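Local coordinates for cysteine protease-like VirA (PDB 3EB8), which serves Shigella flexneri as a secreted virulence effector for entry into and spread between epithelial cells, its proposed tubulin-specific protease activity being disputed, at residues N126-H131 / T243-E248; E322-V327 / S346-F351. All blocks are in the same frame, centred on the assembly; numbering follows the deposited sequence.

How the interactions relate
The two contacts make a compact example of how hydrogen bonding changes from the middle of a sheet to the start of a neighbouring helix. Interaction 2, near the centre of the chain, is mostly buried; regular backbone bonds join strands 315-327 and 348-356. Interaction 1 lies farther out and is partly exposed. There a loop meets the N-terminal end of helix 245-265, and side-chain hydroxyls, a carboxylate and an aromatic ring do most of the work. With centres about 12 Å apart, the contacts touch directly: Thr243 and Val247 of interaction 1 pack on Val349 of interaction 2, bringing the helix start against the sheet.

Interaction 1 of 2, residues N126-H131 / T243-E248; sequences NDDYFH and TSSSVE
Asn126 and Ser244 meet tip to tip: the serine OG donates to OD1 of Asn126 at 2.6 Å, approaching from above the amide plane, 37° out of it. The same hydroxyl accepts a hydrogen bond from the backbone of its own helix, Val247 N to Ser244 OG at 3.1 Å and nearly straight (162°), so this one oxygen is gripped as both donor and acceptor. Its torsion, with OG between the backbone N and the carbonyl carbon, turns it back over the first helical turn. The amide of Asn126 crosses the side chain of Thr243 at about a right angle, with ND2 2.7 Å from Thr243 OG1, and OD1 also touches Val247 CG2.

Alongside, Ser246 OG donates to Asp128 OD2 at 3.0 Å on the syn lone pair. A carboxylate so near the start of a helix would be expected to interact favourably with the helix dipole. On the side of Ser244 away from Asn126, Phe130 is anchored by its backbone, N to Thr243 O at 2.9 Å, and its ring lies across the turn into the helix. Ser244 CA sits over one ring face in a CH-pi contact, 3.7 Å from the centroid, while CD of Glu248 comes to the ring edge in plane.

Farther out, Val247 rests on Ile124, and both it and Thr243 reach Val349 of strand 348-356, which sets the helix start against the mixed sheet. At the centre is a serine N-cap, opening helix 245-265 within the curated tubulin-binding region, whose capping hydroxyl is itself held by a loop distant in sequence.

Interaction 2 of 2, residues E322-V327 / S346-F351; sequences ETSYLV and SRQVSF
Thr323 lays its methyl CG2 against the aliphatic start of Arg347, 3.6 Å from CB, the two side chains running side by side in the same direction. This follows from its chi1 of -44°, which sets CG2 anti to the backbone N and leaves OG1 beside that nitrogen, next to Val349 CG2 at 4.0 Å. The arginine then carries its guanidinium away from the strand pair, where NH1 bonds to Leu240 O and NH2 to Ile342 O.

Beneath these side chains runs a regular antiparallel ladder, the N-to-C directions of the strand segments at 157° to each other. Glu322 with Ser350 and Ser324 with Gln348 are hydrogen-bonded pairs, and Thr323 with Val349 is the non-hydrogen-bonded pair between them. Glu322 and Ser350 exchange N-to-O bonds in both directions, as do Ser324 and Gln348, each 2.9 Å; the one from Gln348 N to Ser324 O is almost linear at 170°. Strand 315-327 is thereby held between 300-312 and 348-356 in the large mixed sheet, the chain passing through helix 335-341 on its way from 315-327 to 348-356.

The opposite face, bearing Glu322, Ser324, Gln348 and Ser350, is polar. Ser350 OG lies 3.5 Å from Glu322 CB and bonds to Thr121 OG1 and Gln86 NE2, and Ser324 OG bonds to OE1 of the same Gln86. Glu322, its chain fully extended, hydrogen-bonds through OE2 to Ser303 OG.

Interaction 1 of 2, residues N126-H131 / T243-E248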
loop_
_atom_site.group_PDB
_atom_site.type_symbol
_atom_site.label_atom_id
_atom_site.label_comp_id
_atom_site.label_asym_id
_atom_site.label_seq_id
_atom_site.Cartn_x
_atom_site.Cartn_y
_atom_site.Cartn_z
ATOM N N ASN A 126 -16.595 -1.319 -2.951
ATOM C CA ASN A 126 -17.079 -1.897 -1.702
ATOM C C ASN A 126 -18.427 -1.330 -1.283
ATOM O O ASN A 126 -18.511 -0.581 -0.306
ATOM C CB ASN A 126 -16.070 -1.646 -0.571
ATOM C CG ASN A 126 -14.863 -2.571 -0.639
ATOM O OD1 ASN A 126 -14.938 -3.664 -1.204
ATOM N ND2 ASN A 126 -13.742 -2.137 -0.051
ATOM N N ASP A 127 -19.475 -1.687 -2.017
ATOM C CA ASP A 127 -20.830 -1.257 -1.683
ATOM C C ASP A 127 -21.399 -2.219 -0.653
ATOM O O ASP A 127 -22.142 -1.828 0.250
ATOM C CB ASP A 127 -21.717 -1.278 -2.928
ATOM C CG ASP A 127 -20.919 -1.191 -4.205
ATOM O OD1 ASP A 127 -19.964 -0.389 -4.247
ATOM O OD2 ASP A 127 -21.238 -1.931 -5.161
ATOM N N ASP A 128 -21.045 -3.489 -0.809
ATOM C CA ASP A 128 -21.472 -4.524 0.113
ATOM C C ASP A 128 -20.356 -4.812 1.107
ATOM O O ASP A 128 -19.860 -5.940 1.182
ATOM C CB ASP A 128 -21.834 -5.792 -0.659
ATOM C CG ASP A 128 -20.849 -6.092 -1.785
ATOM O OD1 ASP A 128 -21.270 -6.042 -2.964
ATOM O OD2 ASP A 128 -19.658 -6.365 -1.493
ATOM N N TYR A 129 -19.962 -3.789 1.862
ATOM C CA TYR A 129 -18.879 -3.924 2.832
ATOM C C TYR A 129 -19.368 -4.664 4.066
ATOM O O TYR A 129 -20.531 -4.575 4.435
ATOM C CB TYR A 129 -18.318 -2.555 3.218
ATOM C CG TYR A 129 -19.364 -1.641 3.767
ATOM C CD1 TYR A 129 -19.718 -1.683 5.116
ATOM C CD2 TYR A 129 -20.032 -0.743 2.939
ATOM C CE1 TYR A 129 -20.704 -0.845 5.629
ATOM C CE2 TYR A 129 -21.019 0.101 3.442
ATOM C CZ TYR A 129 -21.346 0.041 4.783
ATOM O OH TYR A 129 -22.319 0.871 5.279
ATOM N N PHE A 130 -18.464 -5.403 4.692
ATOM C CA PHE A 130 -18.768 -6.131 5.913
ATOM C C PHE A 130 -18.920 -5.185 7.088
ATOM O O PHE A 130 -18.307 -4.115 7.113
ATOM C CB PHE A 130 -17.652 -7.128 6.230
ATOM C CG PHE A 130 -17.476 -8.191 5.193
ATOM C CD1 PHE A 130 -18.578 -8.809 4.612
ATOM C CD2 PHE A 130 -16.205 -8.593 4.808
ATOM C CE1 PHE A 130 -18.411 -9.800 3.646
ATOM C CE2 PHE A 130 -16.028 -9.590 3.852
ATOM C CZ PHE A 130 -17.125 -10.193 3.269
ATOM N N HIS A 131 -19.728 -5.581 8.070
ATOM C CA HIS A 131 -19.831 -4.830 9.313
ATOM C C HIS A 131 -18.652 -5.138 10.221
ATOM O O HIS A 131 -18.011 -6.179 10.077
ATOM C CB HIS A 131 -21.126 -5.175 10.043
ATOM C CG HIS A 131 -22.359 -4.803 9.285
ATOM N ND1 HIS A 131 -23.330 -5.723 8.940
ATOM C CD2 HIS A 131 -22.780 -3.613 8.798
ATOM C CE1 HIS A 131 -24.298 -5.111 8.280
ATOM N NE2 HIS A 131 -23.987 -3.829 8.178
ATOM N N THR A 243 -12.708 -6.705 2.981
ATOM C CA THR A 243 -13.715 -5.726 3.366
ATOM C C THR A 243 -15.074 -5.988 2.746
ATOM O O THR A 243 -16.041 -5.304 3.070
ATOM C CB THR A 243 -13.285 -4.274 3.017
ATOM O OG1 THR A 243 -13.053 -4.165 1.611
ATOM C CG2 THR A 243 -12.028 -3.884 3.777
ATOM N N SER A 244 -15.157 -6.967 1.852
ATOM C CA SER A 244 -16.420 -7.223 1.176
ATOM C C SER A 244 -16.396 -8.496 0.357
ATOM O O SER A 244 -15.331 -9.035 0.047
ATOM C CB SER A 244 -16.764 -6.054 0.255
ATOM O OG SER A 244 -15.909 -6.049 -0.869
ATOM N N SER A 245 -17.588 -8.954 -0.008
ATOM C CA SER A 245 -17.760 -10.079 -0.912
ATOM C C SER A 245 -17.054 -9.789 -2.233
ATOM O O SER A 245 -16.503 -10.699 -2.860
ATOM C CB SER A 245 -19.247 -10.311 -1.161
ATOM O OG SER A 245 -19.970 -10.149 0.040
ATOM N N SER A 246 -17.066 -8.518 -2.642
ATOM C CA SER A 246 -16.465 -8.096 -3.910
ATOM C C SER A 246 -14.960 -8.289 -3.904
ATOM O O SER A 246 -14.384 -8.742 -4.889
ATOM C CB SER A 246 -16.804 -6.641 -4.218
ATOM O OG SER A 246 -18.192 -6.423 -4.092
ATOM N N VAL A 247 -14.324 -7.937 -2.792
ATOM C CA VAL A 247 -12.892 -8.167 -2.638
ATOM C C VAL A 247 -12.615 -9.669 -2.594
ATOM O O VAL A 247 -11.685 -10.169 -3.239
ATOM C CB VAL A 247 -12.354 -7.515 -1.344
ATOM C CG1 VAL A 247 -10.974 -8.050 -0.999
ATOM C CG2 VAL A 247 -12.306 -5.999 -1.488
ATOM N N GLU A 248 -13.431 -10.388 -1.832
ATOM C CA GLU A 248 -13.329 -11.835 -1.810
ATOM C C GLU A 248 -13.346 -12.407 -3.226
ATOM O O GLU A 248 -12.569 -13.300 -3.547
ATOM C CB GLU A 248 -14.471 -12.437 -0.989
ATOM C CG GLU A 248 -14.238 -12.353 0.508
ATOM C CD GLU A 248 -15.300 -13.085 1.316
ATOM O OE1 GLU A 248 -16.402 -13.345 0.774
ATOM O OE2 GLU A 248 -15.030 -13.393 2.498
#

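Interaction 2 of 2, residues E322-V327 / S346-F351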
loop_
_atom_site.group_PDB
_atom_site.type_symbol
_atom_site.label_atom_id
_atom_site.label_comp_id
_atom_site.label_asym_id
_atom_site.label_seq_id
_atom_site.Cartn_x
_atom_site.Cartn_y
_atom_site.Cartn_z
ATOM N N GLU A 322 -3.359 -3.279 -1.882
ATOM C CA GLU A 322 -3.171 -2.131 -1.025
ATOM C C GLU A 322 -4.457 -1.737 -0.297
ATOM O O GLU A 322 -5.537 -1.690 -0.898
ATOM C CB GLU A 322 -2.664 -0.954 -1.846
ATOM C CG GLU A 322 -2.733 0.389 -1.153
ATOM C CD GLU A 322 -2.153 1.485 -2.020
ATOM O OE1 GLU A 322 -1.862 1.213 -3.200
ATOM O OE2 GLU A 322 -1.970 2.617 -1.537
ATOM N N THR A 323 -4.335 -1.463 1.000
ATOM C CA THR A 323 -5.425 -0.905 1.769
ATOM C C THR A 323 -5.007 0.428 2.355
ATOM O O THR A 323 -3.943 0.538 2.962
ATOM C CB THR A 323 -5.808 -1.797 2.927
ATOM O OG1 THR A 323 -5.861 -3.154 2.480
ATOM C CG2 THR A 323 -7.166 -1.365 3.510
ATOM N N SER A 324 -5.857 1.434 2.170
ATOM C CA SER A 324 -5.645 2.754 2.732
ATOM C C SER A 324 -6.828 3.157 3.623
ATOM O O SER A 324 -7.980 2.801 3.345
ATOM C CB SER A 324 -5.508 3.769 1.612
ATOM O OG SER A 324 -6.745 3.871 0.942
ATOM N N TYR A 325 -6.527 3.934 4.659
ATOM C CA TYR A 325 -7.505 4.390 5.618
ATOM C C TYR A 325 -6.950 5.500 6.516
ATOM O O TYR A 325 -5.733 5.743 6.576
ATOM C CB TYR A 325 -7.947 3.232 6.497
ATOM C CG TYR A 325 -6.801 2.474 7.095
ATOM C CD1 TYR A 325 -6.314 2.779 8.345
ATOM C CD2 TYR A 325 -6.200 1.448 6.398
ATOM C CE1 TYR A 325 -5.262 2.066 8.883
ATOM C CE2 TYR A 325 -5.150 0.738 6.918
ATOM C CZ TYR A 325 -4.681 1.039 8.154
ATOM O OH TYR A 325 -3.634 0.299 8.661
ATOM N N LEU A 326 -7.866 6.137 7.240
ATOM C CA LEU A 326 -7.553 7.171 8.215
ATOM C C LEU A 326 -7.633 6.604 9.632
ATOM O O LEU A 326 -8.572 5.884 9.971
ATOM C CB LEU A 326 -8.600 8.272 8.100
ATOM C CG LEU A 326 -8.168 9.716 7.945
ATOM C CD1 LEU A 326 -7.355 9.877 6.667
ATOM C CD2 LEU A 326 -9.418 10.567 7.895
ATOM N N VAL A 327 -6.657 6.938 10.463
ATOM C CA VAL A 327 -6.738 6.641 11.883
ATOM C C VAL A 327 -6.886 7.936 12.670
ATOM O O VAL A 327 -5.977 8.777 12.663
ATOM C CB VAL A 327 -5.487 5.911 12.389
ATOM C CG1 VAL A 327 -5.670 5.565 13.869
ATOM C CG2 VAL A 327 -5.208 4.670 11.547
ATOM N N SER A 346 -14.548 2.099 5.971
ATOM C CA SER A 346 -13.599 3.201 5.806
ATOM C C SER A 346 -12.240 2.797 5.236
ATOM O O SER A 346 -11.344 3.637 5.105
ATOM C CB SER A 346 -13.436 4.000 7.101
ATOM O OG SER A 346 -13.649 3.179 8.226
ATOM N N ARG A 347 -12.090 1.524 4.881
ATOM C CA ARG A 347 -10.861 1.083 4.223
ATOM C C ARG A 347 -11.098 1.005 2.735
ATOM O O ARG A 347 -12.121 0.489 2.296
ATOM C CB ARG A 347 -10.396 -0.292 4.702
ATOM C CG ARG A 347 -10.230 -0.457 6.174
ATOM C CD ARG A 347 -10.011 -1.899 6.480
ATOM N NE ARG A 347 -10.582 -2.218 7.766
ATOM C CZ ARG A 347 -10.898 -3.441 8.166
ATOM N NH1 ARG A 347 -10.683 -4.486 7.375
ATOM N NH2 ARG A 347 -11.427 -3.617 9.366
ATOM N N GLN A 348 -10.162 1.527 1.959
ATOM C CA GLN A 348 -10.215 1.333 0.523
ATOM C C GLN A 348 -9.176 0.314 0.075
ATOM O O GLN A 348 -7.995 0.382 0.448
ATOM C CB GLN A 348 -10.017 2.637 -0.213
ATOM C CG GLN A 348 -10.273 2.523 -1.689
ATOM C CD GLN A 348 -10.105 3.857 -2.368
ATOM O OE1 GLN A 348 -8.975 4.305 -2.601
ATOM N NE2 GLN A 348 -11.231 4.518 -2.677
ATOM N N VAL A 349 -9.640 -0.625 -0.729
ATOM C CA VAL A 349 -8.831 -1.755 -1.147
ATOM C C VAL A 349 -8.640 -1.704 -2.650
ATOM O O VAL A 349 -9.586 -1.416 -3.397
ATOM C CB VAL A 349 -9.487 -3.083 -0.700
ATOM C CG1 VAL A 349 -8.787 -4.281 -1.317
ATOM C CG2 VAL A 349 -9.468 -3.173 0.817
ATOM N N SER A 350 -7.406 -1.944 -3.089
ATOM C CA SER A 350 -7.075 -1.894 -4.509
ATOM C C SER A 350 -6.098 -3.010 -4.858
ATOM O O SER A 350 -5.382 -3.483 -3.989
ATOM C CB SER A 350 -6.463 -0.551 -4.856
ATOM O OG SER A 350 -5.268 -0.364 -4.120
ATOM N N PHE A 351 -6.071 -3.411 -6.130
ATOM C CA PHE A 351 -5.248 -4.523 -6.596
ATOM C C PHE A 351 -4.400 -4.156 -7.802
ATOM O O PHE A 351 -4.790 -3.336 -8.616
ATOM C CB PHE A 351 -6.124 -5.693 -7.034
ATOM C CG PHE A 351 -6.579 -6.565 -5.923
ATOM C CD1 PHE A 351 -7.436 -6.077 -4.946
ATOM C CD2 PHE A 351 -6.187 -7.896 -5.867
ATOM C CE1 PHE A 351 -7.872 -6.885 -3.925
ATOM C CE2 PHE A 351 -6.631 -8.721 -4.847
ATOM C CZ PHE A 351 -7.475 -8.218 -3.873
#